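Local coordinates for chromosome replication initiation inhibitor protein (Agrobacterium tumefaciens, PDB 3FD3), which probably regulates transcription as a DNA-binding LysR-family factor, this chain being its C-terminal part with the substrate-binding-type domain, at residues A[2-8]-A[30-36]; A[14-18]-A[196-200]; A[62-68]-A[177-183]; A[134-138]-A[149-155]. One frame throughout, in Å; residues are numbered along the deposited sequence. Where two conformers were deposited one is given.

Contact 1. Residues A[2-8]-A[30-36]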
loop_
_atom_site.group_PDB
_atom_site.type_symbol
_atom_site.label_atom_id
_atom_site.label_comp_id
_atom_site.label_asym_id
_atom_site.label_seq_id
_atom_site.Cartn_x
_atom_site.Cartn_y
_atom_site.Cartn_z
ATOM N N VAL A 2 22.305 -6.306 12.035
ATOM C CA VAL A 2 22.128 -7.219 10.903
ATOM C C VAL A 2 20.754 -6.943 10.269
ATOM O O VAL A 2 19.759 -6.813 10.985
ATOM C CB VAL A 2 22.234 -8.680 11.356
ATOM C CG1 VAL A 2 21.827 -9.635 10.241
ATOM C CG2 VAL A 2 23.699 -8.965 11.853
ATOM N N THR A 3 20.705 -6.865 8.947
ATOM C CA THR A 3 19.437 -6.683 8.245
ATOM C C THR A 3 18.923 -8.004 7.673
ATOM O O THR A 3 19.665 -8.695 6.971
ATOM C CB THR A 3 19.561 -5.663 7.129
ATOM O OG1 THR A 3 19.914 -4.398 7.708
ATOM C CG2 THR A 3 18.225 -5.532 6.353
ATOM N N LEU A 4 17.668 -8.335 7.992
ATOM C CA LEU A 4 16.999 -9.554 7.545
ATOM C C LEU A 4 16.106 -9.249 6.363
ATOM O O LEU A 4 15.186 -8.429 6.481
ATOM C CB LEU A 4 16.132 -10.126 8.671
ATOM C CG LEU A 4 16.821 -10.442 9.994
ATOM C CD1 LEU A 4 15.833 -11.073 10.942
ATOM C CD2 LEU A 4 18.019 -11.379 9.717
ATOM N N ASN A 5 16.373 -9.901 5.237
ATOM C CA ASN A 5 15.500 -9.804 4.044
ATOM C C ASN A 5 14.320 -10.789 4.127
ATOM O O ASN A 5 14.525 -12.023 4.142
ATOM C CB ASN A 5 16.319 -10.106 2.782
ATOM C CG ASN A 5 17.485 -9.152 2.582
ATOM O OD1 ASN A 5 17.462 -8.008 3.027
ATOM N ND2 ASN A 5 18.536 -9.638 1.922
ATOM N N ILE A 6 13.101 -10.261 4.153
ATOM C CA ILE A 6 11.880 -11.034 4.326
ATOM C C ILE A 6 10.874 -10.581 3.263
ATOM O O ILE A 6 10.806 -9.404 2.933
ATOM C CB ILE A 6 11.275 -10.804 5.722
ATOM C CG1 ILE A 6 12.265 -11.134 6.828
ATOM C CG2 ILE A 6 9.977 -11.641 5.952
ATOM C CD1 ILE A 6 11.830 -10.433 8.168
ATOM N N ALA A 7 10.151 -11.518 2.684
ATOM C CA ALA A 7 9.166 -11.225 1.654
ATOM C C ALA A 7 7.764 -11.444 2.221
ATOM O O ALA A 7 7.550 -12.250 3.132
ATOM C CB ALA A 7 9.369 -12.110 0.412
ATOM N N THR A 8 6.806 -10.692 1.667
ATOM C CA THR A 8 5.387 -10.862 2.012
ATOM C C THR A 8 4.571 -10.470 0.795
ATOM O O THR A 8 5.041 -9.669 -0.045
ATOM C CB THR A 8 4.949 -9.995 3.218
ATOM O OG1 THR A 8 3.549 -10.212 3.463
ATOM C CG2 THR A 8 5.186 -8.497 2.979
ATOM N N TYR A 30 17.776 -6.727 15.271
ATOM C CA TYR A 30 17.692 -6.872 13.834
ATOM C C TYR A 30 16.953 -5.727 13.171
ATOM O O TYR A 30 16.010 -5.145 13.729
ATOM C CB TYR A 30 16.985 -8.172 13.468
ATOM C CG TYR A 30 17.792 -9.397 13.784
ATOM C CD1 TYR A 30 18.835 -9.789 12.949
ATOM C CD2 TYR A 30 17.482 -10.198 14.874
ATOM C CE1 TYR A 30 19.577 -10.938 13.208
ATOM C CE2 TYR A 30 18.213 -11.371 15.131
ATOM C CZ TYR A 30 19.256 -11.727 14.284
ATOM O OH TYR A 30 20.014 -12.865 14.510
ATOM N N LEU A 31 17.390 -5.417 11.962
ATOM C CA LEU A 31 16.625 -4.563 11.052
ATOM C C LEU A 31 15.986 -5.479 10.022
ATOM O O LEU A 31 16.509 -6.571 9.779
ATOM C CB LEU A 31 17.568 -3.563 10.377
ATOM C CG LEU A 31 18.310 -2.608 11.329
ATOM C CD1 LEU A 31 19.430 -1.856 10.613
ATOM C CD2 LEU A 31 17.327 -1.657 11.975
ATOM N N VAL A 32 14.897 -5.038 9.389
ATOM C CA VAL A 32 14.249 -5.809 8.354
ATOM C C VAL A 32 14.204 -5.046 7.035
ATOM O O VAL A 32 14.087 -3.816 7.007
ATOM C CB VAL A 32 12.844 -6.298 8.777
ATOM C CG1 VAL A 32 12.987 -7.230 10.009
ATOM C CG2 VAL A 32 11.848 -5.095 9.045
ATOM N N ASN A 33 14.373 -5.795 5.958
ATOM C CA ASN A 33 14.177 -5.289 4.612
ATOM C C ASN A 33 13.017 -6.073 4.041
ATOM O O ASN A 33 13.138 -7.281 3.753
ATOM C CB ASN A 33 15.454 -5.464 3.802
ATOM C CG ASN A 33 15.303 -5.029 2.358
ATOM O OD1 ASN A 33 14.265 -4.597 1.929
ATOM N ND2 ASN A 33 16.369 -5.144 1.613
ATOM N N ILE A 34 11.875 -5.405 3.947
ATOM C CA ILE A 34 10.615 -6.047 3.570
ATOM C C ILE A 34 10.378 -5.909 2.095
ATOM O O ILE A 34 10.258 -4.795 1.566
ATOM C CB ILE A 34 9.436 -5.486 4.381
ATOM C CG1 ILE A 34 9.669 -5.764 5.855
ATOM C CG2 ILE A 34 8.112 -6.148 3.915
ATOM C CD1 ILE A 34 8.754 -4.985 6.747
ATOM N N ALA A 35 10.396 -7.044 1.389
ATOM C CA ALA A 35 10.140 -7.059 -0.046
ATOM C C ALA A 35 8.700 -7.492 -0.257
ATOM O O ALA A 35 8.235 -8.507 0.311
ATOM C CB ALA A 35 11.117 -8.034 -0.772
ATOM N N VAL A 36 7.963 -6.738 -1.058
ATOM C CA VAL A 36 6.556 -7.033 -1.245
ATOM C C VAL A 36 6.430 -7.706 -2.613
ATOM O O VAL A 36 6.821 -7.136 -3.636
ATOM C CB VAL A 36 5.696 -5.741 -1.167
ATOM C CG1 VAL A 36 4.182 -6.061 -1.322
ATOM C CG2 VAL A 36 6.010 -4.949 0.104
#
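Leu4 and Tyr30 form a tightly filled corner of this parallel strand pair. CD1 of Leu4 rests over one face of the Tyr30 ring in a CH-pi contact, 4.1 Å from the ring centroid and nearer its rim, while CG of Leu4 comes within 3.6 Å of Tyr30 CD1. Val2 CG1 meets the same ring at its edge. Further along this buried face Ile6 CD1 touches Val32 CG1 at 3.9 Å, and the CG2 methyls of Thr8 and Ile34 meet. Six backbone hydrogen bonds, from Leu31 N to Val2 O through Thr8 N to Ala35 O, hold strands 3-8 and 31-36 in register. On the other face, the part formed by Thr3, Asn5 and Asn33 is partly solvent-exposed and more loosely joined. There the Asn5 and Asn33 amide planes stand almost perpendicular, and Asn5, its CG anti to the carbonyl carbon (chi1 -60°), brings OD1 to 3.3 Å from Asn33 CB. Helix 17-26 packs under the buried face through Phe17, Leu18 and Phe24, and Trp45 of helix 42-47 reaches Ala7 and Ala35 on the other. Strand 53-56 flanks 3-8, whereas 31-36 bonds through Val32 and Ile34 to the second subunit.

Contact 2. Residues A[14-18]-A[196-200]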
loop_
_atom_site.group_PDB
_atom_site.type_symbol
_atom_site.label_atom_id
_atom_site.label_comp_id
_atom_site.label_asym_id
_atom_site.label_seq_id
_atom_site.Cartn_x
_atom_site.Cartn_y
_atom_site.Cartn_z
ATOM N N GLY A 14 -0.718 -5.417 4.303
ATOM C CA GLY A 14 -1.811 -4.515 4.589
ATOM C C GLY A 14 -2.653 -4.892 5.793
ATOM O O GLY A 14 -3.536 -4.105 6.167
ATOM N N THR A 15 -2.406 -6.072 6.384
ATOM C CA THR A 15 -3.167 -6.584 7.491
ATOM C C THR A 15 -2.259 -6.862 8.713
ATOM O O THR A 15 -1.972 -5.917 9.481
ATOM C CB THR A 15 -4.054 -7.796 7.079
ATOM O OG1 THR A 15 -3.258 -8.795 6.427
ATOM C CG2 THR A 15 -5.216 -7.331 6.097
ATOM N N TRP A 16 -1.712 -8.065 8.801
ATOM C CA TRP A 16 -1.123 -8.629 10.031
ATOM C C TRP A 16 0.402 -8.707 10.066
ATOM O O TRP A 16 0.993 -8.895 11.147
ATOM C CB TRP A 16 -1.694 -10.039 10.280
ATOM C CG TRP A 16 -1.241 -11.046 9.254
ATOM C CD1 TRP A 16 -1.758 -11.255 7.996
ATOM C CD2 TRP A 16 -0.140 -11.939 9.376
ATOM N NE1 TRP A 16 -1.063 -12.249 7.352
ATOM C CE2 TRP A 16 -0.054 -12.684 8.169
ATOM C CE3 TRP A 16 0.773 -12.207 10.399
ATOM C CZ2 TRP A 16 0.919 -13.659 7.956
ATOM C CZ3 TRP A 16 1.721 -13.178 10.187
ATOM C CH2 TRP A 16 1.805 -13.881 8.975
ATOM N N PHE A 17 1.066 -8.583 8.919
ATOM C CA PHE A 17 2.492 -8.920 8.838
ATOM C C PHE A 17 3.373 -8.059 9.744
ATOM O O PHE A 17 4.251 -8.596 10.459
ATOM C CB PHE A 17 2.942 -8.796 7.380
ATOM C CG PHE A 17 4.419 -9.066 7.120
ATOM C CD1 PHE A 17 4.893 -10.345 6.953
ATOM C CD2 PHE A 17 5.297 -8.025 7.006
ATOM C CE1 PHE A 17 6.244 -10.570 6.690
ATOM C CE2 PHE A 17 6.639 -8.263 6.727
ATOM C CZ PHE A 17 7.086 -9.531 6.580
ATOM N N LEU A 18 3.127 -6.743 9.740
ATOM C CA LEU A 18 3.928 -5.829 10.549
ATOM C C LEU A 18 3.646 -5.972 12.024
ATOM O O LEU A 18 4.535 -5.724 12.841
ATOM C CB LEU A 18 3.742 -4.369 10.118
ATOM C CG LEU A 18 4.374 -4.019 8.785
ATOM C CD1 LEU A 18 4.090 -2.520 8.422
ATOM C CD2 LEU A 18 5.869 -4.325 8.804
HETATM N N MSE A 196 5.662 -14.724 13.906
HETATM C CA MSE A 196 4.830 -14.863 12.707
HETATM C C MSE A 196 3.735 -15.884 12.966
HETATM O O MSE A 196 2.536 -15.599 12.828
HETATM C CB MSE A 196 5.634 -15.282 11.468
HETATM C CG MSE A 196 6.865 -14.453 11.163
HETATM SE SE MSE A 196 6.555 -12.507 11.132
HETATM C CE MSE A 196 5.484 -12.524 9.551
ATOM N N VAL A 197 4.141 -17.088 13.368
ATOM C CA VAL A 197 3.160 -18.132 13.615
ATOM C C VAL A 197 2.143 -17.771 14.689
ATOM O O VAL A 197 0.937 -17.977 14.497
ATOM C CB VAL A 197 3.882 -19.514 13.924
ATOM C CG1 VAL A 197 2.861 -20.612 14.192
ATOM C CG2 VAL A 197 4.793 -19.885 12.754
ATOM N N GLY A 198 2.592 -17.207 15.812
ATOM C CA GLY A 198 1.698 -16.819 16.890
ATOM C C GLY A 198 0.704 -15.721 16.525
ATOM O O GLY A 198 -0.464 -15.758 16.910
ATOM N N THR A 199 1.176 -14.734 15.782
ATOM C CA THR A 199 0.316 -13.637 15.339
ATOM C C THR A 199 -0.714 -14.147 14.334
ATOM O O THR A 199 -1.898 -13.800 14.421
ATOM C CB THR A 199 1.163 -12.489 14.721
ATOM O OG1 THR A 199 2.134 -12.027 15.668
ATOM C CG2 THR A 199 0.277 -11.309 14.274
ATOM N N ALA A 200 -0.278 -14.954 13.368
ATOM C CA ALA A 200 -1.195 -15.490 12.367
ATOM C C ALA A 200 -2.280 -16.367 13.019
ATOM O O ALA A 200 -3.425 -16.375 12.572
ATOM C CB ALA A 200 -0.425 -16.259 11.285
#
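Trp16 places CG between the backbone N and the carbonyl carbon (chi1 68°), which swings its indole against the helix bearing Met196, Thr199 and Ala200. Phe17 takes another rotamer: its CG lies anti to the backbone N (chi1 178°), and although its CB starts out away from that helix, the ring comes back to meet the tip of Met196. This is packing of the N-terminal end of helix 17-26, together with the adjoining Trp16, on the late helix 190-203, in an alpha/beta subdomain of the periplasmic-binding-protein type. Both elements lie on the same sheet: Trp16, Phe17 and Met196 all touch Val55 of strand 53-56, and Trp16 and Ala200 share Leu70 of strand 66-79.

The indole is gripped from two directions. Ala200 CB sits over one face of its six-membered ring, 4.1 Å from the centroid in a CH-pi contact, whereas Thr199 CG2 comes up at the edge, 4.0 Å from CE3. Selenomethionine Met196 is modelled in two conformers, so its side-chain contacts hold for one of them and are to that extent doubtful. In that one, bent at both chi2 and chi3, CE reaches Trp16 CZ3 at 3.9 Å, and SE makes an oblique Met-aromatic contact with Phe17, 5.4 Å from the ring centroid. No hydrogen bond crosses between the segments. The polar end of Thr199 turns to other partners, Asn195 O and Lys23 NZ, so that its methyl serves the apolar contact. Met196 O, which accepts the helical bond from Ala200 N at 2.9 Å, also lies 3.7 Å from Trp16 CZ3.

Contact 3. Residues A[62-68]-A[177-183]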
loop_
_atom_site.group_PDB
_atom_site.type_symbol
_atom_site.label_atom_id
_atom_site.label_comp_id
_atom_site.label_asym_id
_atom_site.label_seq_id
_atom_site.Cartn_x
_atom_site.Cartn_y
_atom_site.Cartn_z
ATOM N N VAL A 62 10.127 -24.789 -1.242
ATOM C CA VAL A 62 11.266 -24.468 -2.046
ATOM C C VAL A 62 12.216 -25.447 -1.416
ATOM O O VAL A 62 12.257 -25.590 -0.161
ATOM C CB VAL A 62 11.730 -23.004 -1.866
ATOM C CG1 VAL A 62 12.631 -22.575 -3.038
ATOM C CG2 VAL A 62 10.538 -22.077 -1.756
ATOM N N GLN A 63 12.918 -26.185 -2.262
ATOM C CA GLN A 63 13.766 -27.248 -1.783
ATOM C C GLN A 63 14.645 -26.691 -0.677
ATOM O O GLN A 63 15.258 -25.638 -0.823
ATOM C CB GLN A 63 14.619 -27.796 -2.916
ATOM C CG GLN A 63 15.255 -29.135 -2.613
ATOM C CD GLN A 63 15.968 -29.680 -3.820
ATOM O OE1 GLN A 63 15.368 -29.862 -4.888
ATOM N NE2 GLN A 63 17.260 -29.928 -3.677
ATOM N N GLY A 64 14.641 -27.376 0.452
ATOM C CA GLY A 64 15.444 -26.988 1.572
ATOM C C GLY A 64 14.663 -26.262 2.635
ATOM O O GLY A 64 14.819 -26.599 3.810
ATOM N N CYS A 65 13.843 -25.270 2.242
ATOM C CA CYS A 65 13.147 -24.421 3.203
ATOM C C CYS A 65 12.318 -25.185 4.212
ATOM O O CYS A 65 11.765 -26.232 3.902
ATOM C CB CYS A 65 12.202 -23.445 2.509
ATOM S SG CYS A 65 13.119 -22.178 1.574
ATOM N N ARG A 66 12.216 -24.616 5.414
ATOM C CA ARG A 66 11.261 -25.096 6.401
ATOM C C ARG A 66 9.955 -24.377 6.150
ATOM O O ARG A 66 9.965 -23.162 5.926
ATOM C CB ARG A 66 11.769 -24.859 7.799
ATOM C CG ARG A 66 13.026 -25.691 8.037
ATOM C CD ARG A 66 13.458 -25.660 9.478
ATOM N NE ARG A 66 14.733 -26.324 9.625
ATOM C CZ ARG A 66 15.407 -26.434 10.776
ATOM N NH1 ARG A 66 14.959 -25.887 11.894
ATOM N NH2 ARG A 66 16.555 -27.060 10.795
ATOM N N VAL A 67 8.847 -25.112 6.186
ATOM C CA VAL A 67 7.546 -24.542 5.796
ATOM C C VAL A 67 6.561 -24.762 6.929
ATOM O O VAL A 67 6.408 -25.891 7.426
ATOM C CB VAL A 67 6.997 -25.176 4.513
ATOM C CG1 VAL A 67 5.657 -24.499 4.141
ATOM C CG2 VAL A 67 8.021 -25.038 3.378
ATOM N N THR A 68 5.911 -23.690 7.359
ATOM C CA THR A 68 4.895 -23.768 8.400
ATOM C C THR A 68 3.573 -23.145 7.914
ATOM O O THR A 68 3.538 -21.986 7.532
ATOM C CB THR A 68 5.335 -23.030 9.700
ATOM O OG1 THR A 68 6.609 -23.528 10.118
ATOM C CG2 THR A 68 4.337 -23.269 10.810
ATOM N N LEU A 177 -2.097 -19.450 3.837
ATOM C CA LEU A 177 -0.784 -18.827 3.793
ATOM C C LEU A 177 0.248 -19.680 4.531
ATOM O O LEU A 177 -0.093 -20.451 5.421
ATOM C CB LEU A 177 -0.829 -17.456 4.421
ATOM C CG LEU A 177 -1.670 -16.394 3.699
ATOM C CD1 LEU A 177 -1.557 -15.127 4.512
ATOM C CD2 LEU A 177 -1.170 -16.198 2.254
ATOM N N TYR A 178 1.502 -19.527 4.121
ATOM C CA TYR A 178 2.609 -20.326 4.630
ATOM C C TYR A 178 3.787 -19.424 4.947
ATOM O O TYR A 178 3.982 -18.385 4.326
ATOM C CB TYR A 178 3.027 -21.362 3.577
ATOM C CG TYR A 178 1.892 -22.259 3.231
ATOM C CD1 TYR A 178 1.659 -23.422 3.956
ATOM C CD2 TYR A 178 0.994 -21.922 2.222
ATOM C CE1 TYR A 178 0.584 -24.223 3.695
ATOM C CE2 TYR A 178 -0.087 -22.728 1.951
ATOM C CZ TYR A 178 -0.295 -23.877 2.692
ATOM O OH TYR A 178 -1.375 -24.698 2.405
ATOM N N TRP A 179 4.575 -19.833 5.936
ATOM C CA TRP A 179 5.812 -19.174 6.297
ATOM C C TRP A 179 6.941 -20.115 5.883
ATOM O O TRP A 179 7.027 -21.265 6.387
ATOM C CB TRP A 179 5.803 -18.960 7.790
ATOM C CG TRP A 179 7.023 -18.345 8.418
ATOM C CD1 TRP A 179 7.800 -18.908 9.406
ATOM C CD2 TRP A 179 7.576 -17.041 8.182
ATOM N NE1 TRP A 179 8.810 -18.039 9.777
ATOM C CE2 TRP A 179 8.714 -16.905 9.027
ATOM C CE3 TRP A 179 7.268 -16.000 7.302
ATOM C CZ2 TRP A 179 9.516 -15.755 9.030
ATOM C CZ3 TRP A 179 8.061 -14.849 7.324
ATOM C CH2 TRP A 179 9.156 -14.730 8.200
ATOM N N GLN A 180 7.800 -19.648 4.981
ATOM C CA GLN A 180 8.907 -20.438 4.418
ATOM C C GLN A 180 10.184 -19.781 4.905
ATOM O O GLN A 180 10.293 -18.563 4.863
ATOM C CB GLN A 180 8.860 -20.506 2.894
ATOM C CG GLN A 180 7.654 -21.266 2.339
ATOM C CD GLN A 180 7.946 -22.157 1.127
ATOM O OE1 GLN A 180 9.070 -22.628 0.931
ATOM N NE2 GLN A 180 6.912 -22.409 0.317
ATOM N N VAL A 181 11.110 -20.561 5.466
ATOM C CA VAL A 181 12.350 -20.015 6.014
ATOM C C VAL A 181 13.525 -20.821 5.520
ATOM O O VAL A 181 13.496 -22.056 5.530
ATOM C CB VAL A 181 12.376 -20.045 7.562
ATOM C CG1 VAL A 181 13.645 -19.374 8.085
ATOM C CG2 VAL A 181 11.085 -19.382 8.130
ATOM N N ASN A 182 14.561 -20.124 5.062
ATOM C CA ASN A 182 15.820 -20.770 4.683
ATOM C C ASN A 182 16.310 -21.628 5.846
ATOM O O ASN A 182 16.461 -21.137 6.967
ATOM C CB ASN A 182 16.834 -19.682 4.353
ATOM C CG ASN A 182 18.151 -20.214 3.912
ATOM O OD1 ASN A 182 18.813 -20.973 4.648
ATOM N ND2 ASN A 182 18.587 -19.801 2.711
ATOM N N ARG A 183 16.572 -22.905 5.571
ATOM C CA ARG A 183 16.893 -23.868 6.631
ATOM C C ARG A 183 18.134 -23.457 7.425
ATOM O O ARG A 183 18.194 -23.695 8.621
ATOM C CB ARG A 183 17.084 -25.282 6.058
ATOM C CG ARG A 183 18.395 -25.497 5.308
ATOM C CD ARG A 183 18.521 -26.913 4.714
ATOM N NE ARG A 183 19.615 -27.008 3.744
ATOM C CZ ARG A 183 20.867 -27.309 4.070
ATOM N NH1 ARG A 183 21.185 -27.568 5.334
ATOM N NH2 ARG A 183 21.802 -27.367 3.141
HETATM O O HOH W 1 8.725 -22.359 8.788
#
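Gln180 and Val67 lie side by side and point the same way from neighbouring strands, Val67 CG2 resting 3.7 Å from Gln180 CD. Val62 crosses Gln180 at about a right angle, and its backbone N makes a nearly straight hydrogen bond (179°) to Gln180 OE1 at 3.2 Å. The donor lies in the carbonyl plane of the amide, on a lone pair. Bonds from NE2 to His58 O and Lys60 O grip the other end, so three backbone groups fix the rotation of this buried amide. Val67 CG1 touches Tyr178 CB at 4.1 Å, the two side chains meeting at a slant.

On the opposite face Arg66 pairs with Val181 and Thr68 with Trp179. Each pair is closed by two backbone hydrogen bonds, among them Thr68 N to Trp179 O at 2.8 Å. A water bridges the two strands, 2.8 Å from Thr68 OG1 and donating to Trp179 O. Trp179 CG is anti to the backbone N (chi1 177°), which takes the indole away from strand 66-68 toward helix 190-203, where NE1 bonds to Thr193. Arg66 reaches out to a salt bridge with Glu187.

Such antiparallel pairing of two long strands, 66-79 and 165-181, which run on from one subdomain toward the other, is characteristic of the LysR effector-binding domain and its periplasmic-binding-protein relatives.

Contact 4. Residues A[134-138]-A[149-155]. With CA (calcium ion), chain B.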
loop_
_atom_site.group_PDB
_atom_site.type_symbol
_atom_site.label_atom_id
_atom_site.label_comp_id
_atom_site.label_asym_id
_atom_site.label_seq_id
_atom_site.Cartn_x
_atom_site.Cartn_y
_atom_site.Cartn_z
ATOM N N THR A 134 -3.338 -2.888 -1.816
ATOM C CA THR A 134 -4.324 -3.483 -0.888
ATOM C C THR A 134 -5.231 -2.407 -0.274
ATOM O O THR A 134 -6.485 -2.533 -0.241
ATOM C CB THR A 134 -3.586 -4.239 0.236
ATOM O OG1 THR A 134 -2.788 -5.267 -0.366
ATOM C CG2 THR A 134 -4.567 -4.827 1.293
ATOM N N ASP A 135 -4.594 -1.367 0.246
ATOM C CA ASP A 135 -5.336 -0.275 0.871
ATOM C C ASP A 135 -6.151 0.480 -0.191
ATOM O O ASP A 135 -7.294 0.891 0.058
ATOM C CB ASP A 135 -4.399 0.646 1.658
ATOM C CG ASP A 135 -3.061 0.933 0.929
ATOM O OD1 ASP A 135 -2.237 -0.014 0.620
ATOM O OD2 ASP A 135 -2.830 2.141 0.692
ATOM N N GLY A 136 -5.574 0.643 -1.377
ATOM C CA GLY A 136 -6.280 1.279 -2.497
ATOM C C GLY A 136 -7.539 0.521 -2.879
ATOM O O GLY A 136 -8.592 1.133 -3.143
ATOM N N PHE A 137 -7.453 -0.802 -2.910
ATOM C CA PHE A 137 -8.630 -1.650 -3.199
ATOM C C PHE A 137 -9.787 -1.306 -2.248
ATOM O O PHE A 137 -10.923 -1.156 -2.679
ATOM C CB PHE A 137 -8.328 -3.151 -3.023
ATOM C CG PHE A 137 -8.371 -3.967 -4.283
ATOM C CD1 PHE A 137 -7.488 -3.742 -5.312
ATOM C CD2 PHE A 137 -9.246 -5.049 -4.383
ATOM C CE1 PHE A 137 -7.503 -4.539 -6.469
ATOM C CE2 PHE A 137 -9.267 -5.830 -5.525
ATOM C CZ PHE A 137 -8.362 -5.583 -6.568
ATOM N N VAL A 138 -9.495 -1.203 -0.955
ATOM C CA VAL A 138 -10.530 -0.909 0.016
ATOM C C VAL A 138 -11.092 0.485 -0.242
ATOM O O VAL A 138 -12.296 0.690 -0.282
ATOM C CB VAL A 138 -10.047 -1.014 1.439
ATOM C CG1 VAL A 138 -11.166 -0.558 2.432
ATOM C CG2 VAL A 138 -9.608 -2.471 1.717
ATOM N N LEU A 149 -12.244 -8.303 -4.404
ATOM C CA LEU A 149 -12.006 -9.157 -3.242
ATOM C C LEU A 149 -11.072 -8.447 -2.272
ATOM O O LEU A 149 -9.964 -8.029 -2.641
ATOM C CB LEU A 149 -11.432 -10.497 -3.674
ATOM C CG LEU A 149 -12.428 -11.564 -4.167
ATOM C CD1 LEU A 149 -13.243 -12.131 -3.020
ATOM C CD2 LEU A 149 -13.390 -10.990 -5.236
ATOM N N ASN A 150 -11.531 -8.274 -1.040
ATOM C CA ASN A 150 -10.761 -7.620 -0.010
ATOM C C ASN A 150 -10.618 -8.533 1.204
ATOM O O ASN A 150 -11.588 -9.215 1.594
ATOM C CB ASN A 150 -11.470 -6.344 0.437
ATOM C CG ASN A 150 -11.493 -5.298 -0.626
ATOM O OD1 ASN A 150 -10.451 -4.774 -0.989
ATOM N ND2 ASN A 150 -12.693 -4.972 -1.138
ATOM N N PRO A 151 -9.447 -8.542 1.827
ATOM C CA PRO A 151 -9.315 -9.316 3.065
ATOM C C PRO A 151 -10.324 -8.896 4.149
ATOM O O PRO A 151 -10.579 -7.687 4.333
ATOM C CB PRO A 151 -7.889 -9.001 3.519
ATOM C CG PRO A 151 -7.181 -8.518 2.327
ATOM C CD PRO A 151 -8.189 -7.856 1.466
ATOM N N VAL A 152 -10.873 -9.883 4.858
ATOM C CA VAL A 152 -11.901 -9.659 5.863
ATOM C C VAL A 152 -11.456 -8.661 6.935
ATOM O O VAL A 152 -12.277 -7.857 7.406
ATOM C CB VAL A 152 -12.357 -10.996 6.548
ATOM C CG1 VAL A 152 -11.200 -11.707 7.279
ATOM C CG2 VAL A 152 -13.546 -10.733 7.481
ATOM N N GLN A 153 -10.170 -8.675 7.266
ATOM C CA GLN A 153 -9.644 -7.807 8.329
ATOM C C GLN A 153 -9.839 -6.330 7.965
ATOM O O GLN A 153 -9.988 -5.484 8.845
ATOM C CB GLN A 153 -8.152 -8.067 8.587
ATOM C CG GLN A 153 -7.802 -9.435 9.124
ATOM C CD GLN A 153 -7.776 -10.551 8.092
ATOM O OE1 GLN A 153 -7.854 -10.301 6.908
ATOM N NE2 GLN A 153 -7.652 -11.821 8.568
ATOM N N LEU A 154 -9.840 -6.023 6.675
ATOM C CA LEU A 154 -9.924 -4.649 6.220
ATOM C C LEU A 154 -11.346 -4.196 5.918
ATOM O O LEU A 154 -11.590 -2.987 5.774
ATOM C CB LEU A 154 -9.088 -4.477 4.963
ATOM C CG LEU A 154 -7.593 -4.739 5.138
ATOM C CD1 LEU A 154 -6.851 -4.420 3.857
ATOM C CD2 LEU A 154 -6.978 -3.963 6.354
ATOM N N VAL A 155 -12.278 -5.141 5.842
ATOM C CA VAL A 155 -13.651 -4.786 5.500
ATOM C C VAL A 155 -14.706 -5.204 6.503
ATOM O O VAL A 155 -15.868 -4.849 6.336
ATOM C CB VAL A 155 -14.056 -5.280 4.086
ATOM C CG1 VAL A 155 -13.201 -4.588 2.982
ATOM C CG2 VAL A 155 -14.020 -6.792 3.979
HETATM CA CA CA B . -7.721 -7.996 -3.534
HETATM O O HOH W 2 -7.800 -5.053 -0.159
HETATM O O HOH W 3 -6.672 -6.850 -1.696
HETATM O O HOH W 4 -8.098 -9.083 -5.512
#
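A calcium ion lies to one side of the Phe137 ring plane, beyond the CD2-CE2 bond, with Phe137 CE2 3.3 Å from the metal. At the ring edge, in its plane, stands Asn150 OD1; the amide is turned 78° from the ring. Leu149 O, 3.5 Å from Phe137 CD2, binds the calcium ion at 2.4 Å, and two waters and one atom from outside the segments are further ligands. Asn150 OD1 also lies 3.4 Å from Phe137 CB and accepts a hydrogen bond from a water that donates as well to Thr134 O, both at 2.8 Å. Thr78 OG1 and Ser141 OG hold Asn150 ND2, so the amide is fixed at both ends. Here helix 134-142 lies against strand 148-151 and the start of helix 152-161, in the second subdomain of a LysR effector-binding domain. On the side of Asn150 away from the ion the packing is apolar: Val138 CG2 meets Leu154 CB at 3.9 Å, the two side chains crossing at about a right angle. Leu154, with CG beside its backbone N (chi1 -62°), brings CD1 to Thr134 CG2 at a tight 3.5 Å. Thr134 OG1 turns to Asp11 OD1, linking this helix to helix 10-13 of the first subdomain.

Contacts 1 and 3 are partly buried strand pairings in the same mixed sheet, parallel in one and antiparallel in the other, and backbone hydrogen bonds dominate both. Contact 2 is fully buried and apolar; it fills the layer against that sheet, with Phe17 touching Ile6 of contact 1 and Met196 touching Trp179 of contact 3. Contact 4, also buried, alone has a metal ion, and like contact 3 a bridging water; their centres are about 27 Å apart, though strands 66-79 and 148-151 are sheet neighbours. Thr15 and Gly14 of 14-18 meet Leu154, joining contacts 2 and 4. Contacts 1, 2 and 4 also reach the second subunit, whereas no other chain of the assembly touches contact 3.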